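Local coordinates for pantothenate synthetase (Francisella tularensis subsp. tularensis, PDB 3N8H) that catalyses the ATP-dependent condensation of (R)-pantoate with beta-alanine to give pantothenate, by way of a pantoyl-adenylate intermediate, and works as a homodimer, at the interface of chains A and B. Coordinates in Å, arbitrary orientation; residue numbers count along the deposited sequence, not the author numbering. Chains: chain A/B, Pantothenate synthetase.

Contact 1: the interface of chains A and B. Residues chain A 107-110, 136, 167; chain B 107-110, 136, 167.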
# COMPACT_ATOMS: atom_id res chain seq x y z
N LEU A 107 -3.34 7.01 3.98
CA LEU A 107 -3.15 6.12 2.82
C LEU A 107 -3.40 4.67 3.24
O LEU A 107 -2.74 4.16 4.15
CB LEU A 107 -1.72 6.24 2.28
CG LEU A 107 -1.28 7.62 1.78
CD1 LEU A 107 0.19 7.55 1.32
CD2 LEU A 107 -2.19 8.12 0.68
N ARG A 108 -4.34 4.02 2.57
CA ARG A 108 -4.80 2.72 3.01
C ARG A 108 -4.71 1.72 1.88
O ARG A 108 -4.95 2.07 0.72
CB ARG A 108 -6.26 2.80 3.47
CG ARG A 108 -6.49 3.72 4.64
CD ARG A 108 -7.88 4.25 4.60
NE ARG A 108 -8.02 5.45 5.41
CZ ARG A 108 -9.16 5.82 5.98
NH1 ARG A 108 -10.25 5.08 5.81
NH2 ARG A 108 -9.21 6.93 6.70
N ILE A 109 -4.40 0.49 2.24
CA ILE A 109 -4.50 -0.62 1.30
C ILE A 109 -5.95 -1.07 1.27
O ILE A 109 -6.52 -1.38 2.31
CB ILE A 109 -3.61 -1.80 1.72
CG1 ILE A 109 -2.14 -1.44 1.57
CG2 ILE A 109 -3.92 -3.00 0.85
CD1 ILE A 109 -1.70 -1.27 0.14
N GLU A 110 -6.53 -1.08 0.07
CA GLU A 110 -7.94 -1.42 -0.12
C GLU A 110 -7.99 -2.71 -0.93
O GLU A 110 -7.49 -2.75 -2.05
CB GLU A 110 -8.60 -0.31 -0.94
CG GLU A 110 -10.08 -0.15 -0.74
CD GLU A 110 -10.42 0.43 0.63
OE1 GLU A 110 -10.14 1.63 0.87
OE2 GLU A 110 -10.98 -0.32 1.45
N LEU A 136 1.48 -4.26 5.96
CA LEU A 136 2.44 -3.65 5.03
C LEU A 136 3.46 -2.78 5.77
O LEU A 136 4.65 -2.87 5.51
CB LEU A 136 1.71 -2.83 3.95
CG LEU A 136 2.65 -2.26 2.86
CD1 LEU A 136 3.64 -3.32 2.34
CD2 LEU A 136 1.85 -1.66 1.69
N PHE A 167 3.41 -6.35 -3.63
CA PHE A 167 4.33 -5.27 -3.31
C PHE A 167 5.75 -5.75 -3.12
O PHE A 167 6.54 -5.14 -2.38
CB PHE A 167 3.78 -4.46 -2.13
CG PHE A 167 2.43 -3.89 -2.44
CD1 PHE A 167 2.29 -2.91 -3.42
CD2 PHE A 167 1.30 -4.39 -1.82
CE1 PHE A 167 1.04 -2.39 -3.76
CE2 PHE A 167 0.03 -3.88 -2.14
CZ PHE A 167 -0.10 -2.89 -3.11
N LEU B 107 -5.16 -5.22 -4.92
CA LEU B 107 -4.78 -4.44 -3.74
C LEU B 107 -4.38 -3.04 -4.18
O LEU B 107 -3.39 -2.86 -4.89
CB LEU B 107 -3.63 -5.13 -3.01
CG LEU B 107 -3.94 -6.58 -2.60
CD1 LEU B 107 -2.76 -7.23 -1.90
CD2 LEU B 107 -5.20 -6.64 -1.73
N ARG B 108 -5.13 -2.05 -3.75
CA ARG B 108 -4.88 -0.68 -4.18
C ARG B 108 -4.57 0.23 -3.02
O ARG B 108 -5.15 0.08 -1.94
CB ARG B 108 -6.13 -0.17 -4.88
CG ARG B 108 -6.78 -1.27 -5.66
CD ARG B 108 -7.95 -0.76 -6.43
NE ARG B 108 -8.53 -1.82 -7.25
CZ ARG B 108 -9.56 -1.63 -8.07
NH1 ARG B 108 -10.11 -0.42 -8.14
NH2 ARG B 108 -10.04 -2.63 -8.78
N ILE B 109 -3.67 1.19 -3.23
CA ILE B 109 -3.54 2.28 -2.27
C ILE B 109 -4.69 3.27 -2.47
O ILE B 109 -4.85 3.81 -3.57
CB ILE B 109 -2.21 3.01 -2.43
CG1 ILE B 109 -1.04 2.06 -2.12
CG2 ILE B 109 -2.18 4.22 -1.50
CD1 ILE B 109 -0.87 1.78 -0.62
N GLU B 110 -5.46 3.51 -1.40
CA GLU B 110 -6.56 4.47 -1.42
C GLU B 110 -6.22 5.70 -0.57
O GLU B 110 -6.05 5.59 0.64
CB GLU B 110 -7.83 3.81 -0.87
CG GLU B 110 -9.10 4.59 -1.16
CD GLU B 110 -9.27 4.90 -2.64
OE1 GLU B 110 -8.96 4.03 -3.49
OE2 GLU B 110 -9.73 6.02 -2.96
N LEU B 136 4.18 2.87 -5.58
CA LEU B 136 4.59 1.97 -4.50
C LEU B 136 5.23 0.69 -5.07
O LEU B 136 6.27 0.26 -4.61
CB LEU B 136 3.39 1.62 -3.60
CG LEU B 136 3.73 0.62 -2.50
CD1 LEU B 136 4.92 1.10 -1.65
CD2 LEU B 136 2.50 0.34 -1.61
N PHE B 167 4.94 4.28 4.31
CA PHE B 167 5.37 2.89 4.14
C PHE B 167 6.85 2.67 4.32
O PHE B 167 7.40 1.67 3.86
CB PHE B 167 4.77 2.27 2.86
CG PHE B 167 3.26 2.25 2.90
CD1 PHE B 167 2.61 1.41 3.80
CD2 PHE B 167 2.51 3.14 2.13
CE1 PHE B 167 1.22 1.43 3.92
CE2 PHE B 167 1.11 3.15 2.23
CZ PHE B 167 0.47 2.28 3.12
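With CG1 anti to the carbonyl carbon (chi1 -69° in A:Ile109, its twin matching), both isoleucines send CD1 toward the dimer two-fold axis, and the two methyl tips meet there as the side chains cross obliquely. A:Phe167 and B:Phe167 likewise carry their rings beside the backbone N (chi1 -58° in A:Phe167), which lays each ring against Leu136 of the partner. This is the heart of the homodimer interface: strand 107-111 of each subunit pairs antiparallel with its copy, so that the two strands join across the subunit boundary.

Backbone bonds in both directions hold the strands. A:Arg108 N gives to B:Glu110 O at 3.0 Å, and B:Glu110 N returns to A:Arg108 O at 2.6 Å; the twin pair, A:Glu110 with B:Arg108, closes the other end around the central isoleucines.

On one side of the strands lies an apolar layer. A:Leu136, from helix 127-142, meets B:Phe167 at about a right angle, its CG 3.8 Å from ring atom CD1, and B:Leu136 CD2 does the same to A:Phe167 CD1 at 3.7 Å. The two leucines also touch each other through their CD2 methyls, 3.9 Å apart. The far part of the A:Phe167 ring reaches B:Leu107, CE2 lying 4.0 Å from CB. On the other side are the two glutamates; how they cross is uncertain, because A:Glu110 is poorly ordered, but B:Glu110 CB lies 3.7 Å from the main-chain O of A:Arg108.

Contact 2: the interface of chains A and B. Residues chain A 166-168; chain B 10, 14, 99-100, 137, 140-141.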
# COMPACT_ATOMS: atom_id res chain seq x y z
N ASP A 166 2.23 -8.72 -4.35
CA ASP A 166 1.89 -7.51 -5.10
C ASP A 166 2.86 -6.38 -4.84
O ASP A 166 3.12 -5.56 -5.71
CB ASP A 166 0.48 -7.05 -4.73
CG ASP A 166 -0.56 -7.47 -5.77
OD1 ASP A 166 -0.31 -7.32 -6.99
OD2 ASP A 166 -1.63 -7.95 -5.35
N PHE A 167 3.41 -6.35 -3.63
CA PHE A 167 4.33 -5.27 -3.31
C PHE A 167 5.75 -5.75 -3.12
O PHE A 167 6.54 -5.14 -2.38
CB PHE A 167 3.78 -4.46 -2.13
CG PHE A 167 2.43 -3.89 -2.44
CD1 PHE A 167 2.29 -2.91 -3.42
CD2 PHE A 167 1.30 -4.39 -1.82
CE1 PHE A 167 1.04 -2.39 -3.76
CE2 PHE A 167 0.03 -3.88 -2.14
CZ PHE A 167 -0.10 -2.89 -3.11
N PHE A 168 6.04 -6.87 -3.77
CA PHE A 168 7.40 -7.35 -3.94
C PHE A 168 8.21 -7.38 -2.67
O PHE A 168 9.34 -6.90 -2.62
CB PHE A 168 8.07 -6.53 -5.04
CG PHE A 168 7.26 -6.54 -6.32
CD1 PHE A 168 7.39 -7.57 -7.23
CD2 PHE A 168 6.33 -5.54 -6.57
CE1 PHE A 168 6.62 -7.61 -8.39
CE2 PHE A 168 5.56 -5.58 -7.74
CZ PHE A 168 5.71 -6.61 -8.64
N ILE B 10 10.13 -8.04 -15.27
CA ILE B 10 10.58 -7.97 -13.89
C ILE B 10 11.72 -8.94 -13.60
O ILE B 10 12.71 -8.57 -12.97
CB ILE B 10 9.40 -8.20 -12.90
CG1 ILE B 10 8.28 -7.20 -13.14
CG2 ILE B 10 9.86 -7.98 -11.48
CD1 ILE B 10 7.61 -6.74 -11.85
N HIS B 14 14.99 -7.75 -11.75
CA HIS B 14 15.43 -8.25 -10.45
C HIS B 14 16.90 -8.65 -10.53
O HIS B 14 17.70 -8.25 -9.69
CB HIS B 14 14.59 -9.45 -9.98
CG HIS B 14 13.20 -9.09 -9.54
ND1 HIS B 14 12.93 -8.01 -8.72
CD2 HIS B 14 12.01 -9.68 -9.79
CE1 HIS B 14 11.63 -7.95 -8.49
NE2 HIS B 14 11.05 -8.94 -9.13
N ASP B 99 3.45 -7.95 -15.71
CA ASP B 99 4.60 -7.85 -14.80
C ASP B 99 4.23 -7.08 -13.55
O ASP B 99 4.64 -7.42 -12.45
CB ASP B 99 5.76 -7.10 -15.44
CG ASP B 99 6.47 -7.92 -16.51
OD1 ASP B 99 7.10 -7.30 -17.38
OD2 ASP B 99 6.40 -9.17 -16.46
N ILE B 100 3.51 -5.99 -13.73
CA ILE B 100 3.26 -5.10 -12.62
C ILE B 100 2.00 -5.53 -11.86
O ILE B 100 1.94 -5.43 -10.64
CB ILE B 100 3.19 -3.64 -13.11
CG1 ILE B 100 4.50 -3.26 -13.80
CG2 ILE B 100 2.85 -2.69 -11.98
CD1 ILE B 100 5.71 -3.12 -12.88
N LYS B 137 4.64 0.10 -6.10
CA LYS B 137 5.16 -1.15 -6.66
C LYS B 137 6.51 -0.89 -7.35
O LYS B 137 7.43 -1.69 -7.26
CB LYS B 137 4.15 -1.74 -7.68
CG LYS B 137 2.95 -2.52 -7.14
CD LYS B 137 1.93 -2.78 -8.29
CE LYS B 137 0.79 -3.68 -7.90
NZ LYS B 137 1.25 -5.10 -7.74
N GLN B 140 9.16 -0.52 -4.79
CA GLN B 140 9.50 -1.79 -4.16
C GLN B 140 10.38 -2.58 -5.12
O GLN B 140 11.20 -3.39 -4.71
CB GLN B 140 8.25 -2.61 -3.78
CG GLN B 140 7.36 -1.94 -2.70
CD GLN B 140 7.99 -2.04 -1.31
OE1 GLN B 140 8.69 -1.13 -0.86
NE2 GLN B 140 7.75 -3.16 -0.63
N ILE B 141 10.22 -2.32 -6.41
CA ILE B 141 11.00 -3.07 -7.41
C ILE B 141 12.41 -2.50 -7.60
O ILE B 141 13.40 -3.24 -7.63
CB ILE B 141 10.24 -3.08 -8.76
CG1 ILE B 141 8.98 -3.95 -8.66
CG2 ILE B 141 11.15 -3.57 -9.89
CD1 ILE B 141 7.95 -3.65 -9.76
O HOH W 1 11.01 -4.58 -2.23
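A:Phe168 inserts its benzyl group into the partner subunit of this pantothenate synthetase homodimer, against helix 127-142 and the N-terminal helix 10-18 of chain B, while polar side chains of helix 127-142 grip the backbone leading up to it.

The apolar contacts centre on that ring. B:Ile141 lies over one face, its CG1 3.8 Å from the ring centroid in a CH-pi contact offset toward the rim. B:Ile10 comes at the far end instead, tip to tip, with CD1 3.7 Å from CE1. The aliphatic stem of B:Lys137 packs on the neighbouring ring, that of A:Phe167, with CG 3.8 Å from CD1.

Charge and hydrogen bonding meet at the ammonium group of B:Lys137. The chain runs extended until the last torsion (chi4 -72°), which turns NZ toward A:Asp166. There it forms a salt bridge of 2.8 Å to OD1, approaching on the anti side and 30° out of the carboxylate plane, and also bonds the main-chain O of A:Asp166. A third bond, within chain B, runs 3.0 Å from NZ to B:Ile100 O and steadies the ammonium group.

The amide of B:Gln140 takes the next carbonyl: its NE2 gives a hydrogen bond of 2.9 Å to A:Phe167 O, which lies near the amide plane.

Water adds a further polar link. One molecule bridges two carbonyls, standing 2.9 Å from A:Phe168 O and 2.8 Å from B:Gln140 O.

Contact 3: the interface of chains A and B. Residues chain A 103, 105-106; chain B 111-113, 162.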
# COMPACT_ATOMS: atom_id res chain seq x y z
N ASP A 103 0.63 10.59 10.65
CA ASP A 103 -0.28 11.63 10.16
C ASP A 103 -1.71 11.11 10.13
O ASP A 103 -2.59 11.69 9.48
CB ASP A 103 0.13 12.08 8.74
CG ASP A 103 1.55 12.63 8.69
OD1 ASP A 103 1.83 13.57 9.47
OD2 ASP A 103 2.38 12.13 7.89
N ASN A 105 -4.55 7.85 9.51
CA ASN A 105 -4.78 6.81 8.51
C ASN A 105 -5.14 7.41 7.16
O ASN A 105 -6.29 7.34 6.74
CB ASN A 105 -5.88 5.84 8.99
CG ASN A 105 -5.95 4.57 8.17
OD1 ASN A 105 -4.97 4.13 7.59
ND2 ASN A 105 -7.13 3.95 8.13
N LEU A 106 -4.15 7.97 6.48
CA LEU A 106 -4.39 8.78 5.29
C LEU A 106 -4.26 7.97 4.00
O LEU A 106 -4.98 8.23 3.04
CB LEU A 106 -3.43 9.98 5.26
CG LEU A 106 -3.52 10.99 6.40
CD1 LEU A 106 -2.74 12.21 6.01
CD2 LEU A 106 -4.97 11.36 6.75
N PRO B 111 -6.08 6.88 -1.20
CA PRO B 111 -5.77 8.09 -0.45
C PRO B 111 -7.03 8.69 0.19
O PRO B 111 -8.03 8.94 -0.47
CB PRO B 111 -5.20 9.02 -1.53
CG PRO B 111 -5.97 8.61 -2.75
CD PRO B 111 -6.08 7.11 -2.65
N LYS B 112 -6.97 8.91 1.50
CA LYS B 112 -8.07 9.54 2.21
C LYS B 112 -7.56 10.77 2.91
O LYS B 112 -7.24 10.73 4.11
CB LYS B 112 -8.66 8.57 3.25
CG LYS B 112 -9.92 7.85 2.79
CD LYS B 112 -9.61 6.68 1.87
CE LYS B 112 -10.83 5.76 1.69
NZ LYS B 112 -11.99 6.47 1.06
N LEU B 113 -7.41 11.83 2.15
CA LEU B 113 -6.98 13.12 2.67
C LEU B 113 -7.33 14.24 1.71
O LEU B 113 -7.52 14.01 0.51
CB LEU B 113 -5.49 13.14 3.01
CG LEU B 113 -4.44 12.45 2.14
CD1 LEU B 113 -4.90 12.22 0.72
CD2 LEU B 113 -3.15 13.22 2.17
N GLN B 162 3.96 11.45 0.94
CA GLN B 162 3.21 10.85 2.06
C GLN B 162 3.37 9.35 1.98
O GLN B 162 3.59 8.67 2.98
CB GLN B 162 1.73 11.23 2.00
CG GLN B 162 0.93 10.74 3.22
CD GLN B 162 1.28 11.52 4.48
OE1 GLN B 162 1.36 12.75 4.46
NE2 GLN B 162 1.49 10.80 5.58
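Where the strand pairing of the dimer gives out, the loop ahead of strand 107-111 in chain A meets the segment that follows the same strand in chain B. A:Leu106 and B:Lys112 continue the pairing with a further backbone bond: the amide N of B:Lys112 gives to A:Leu106 O at 2.6 Å, nearly straight at the hydrogen (170°).

The side chain of A:Leu106 then packs on B:Leu113. The two cross at about a right angle, and methyl CD1 of A:Leu106 lies 4.0 Å from CD2 of B:Leu113. The other methyl of A:Leu106, CD2, rests 3.5 Å from the carbonyl O of B:Lys112.

A polar pair closes the loop's other end. NE2 of B:Gln162 donates to the carboxylate oxygen OD2 of A:Asp103 at 2.8 Å. The bond leaves close to the amide plane and reaches OD2 on its anti side, somewhat out of the carboxylate plane, with carboxylate and amide turned 81° apart. The glutamine chain bends at chi2 (71°) to bring its amide there.

In the fold, the A:Asp103 to A:Leu106 loop thus bridges helix 154-166 of the partner, which carries B:Gln162, and the segment running from strand 107-111 toward helix 114-117.

Contact 1 sits in the middle, its C-alpha centre about 14 Å from that of contact 2 and about 11 Å from that of contact 3; contacts 2 and 3 lie about 23 Å apart. A:Phe167 belongs to both contacts 1 and 2, and helix 127-142 serves both. Strand 107-111 runs from contact 1 into contact 3, while helix 154-166 supplies residues to contacts 2 and 3. Two-fold symmetry repeats contacts 2 and 3 with the chains exchanged, giving a continuous dimer seam. Each centre is 21 to 26 Å from an active-site His39, consistent with these contacts serving assembly.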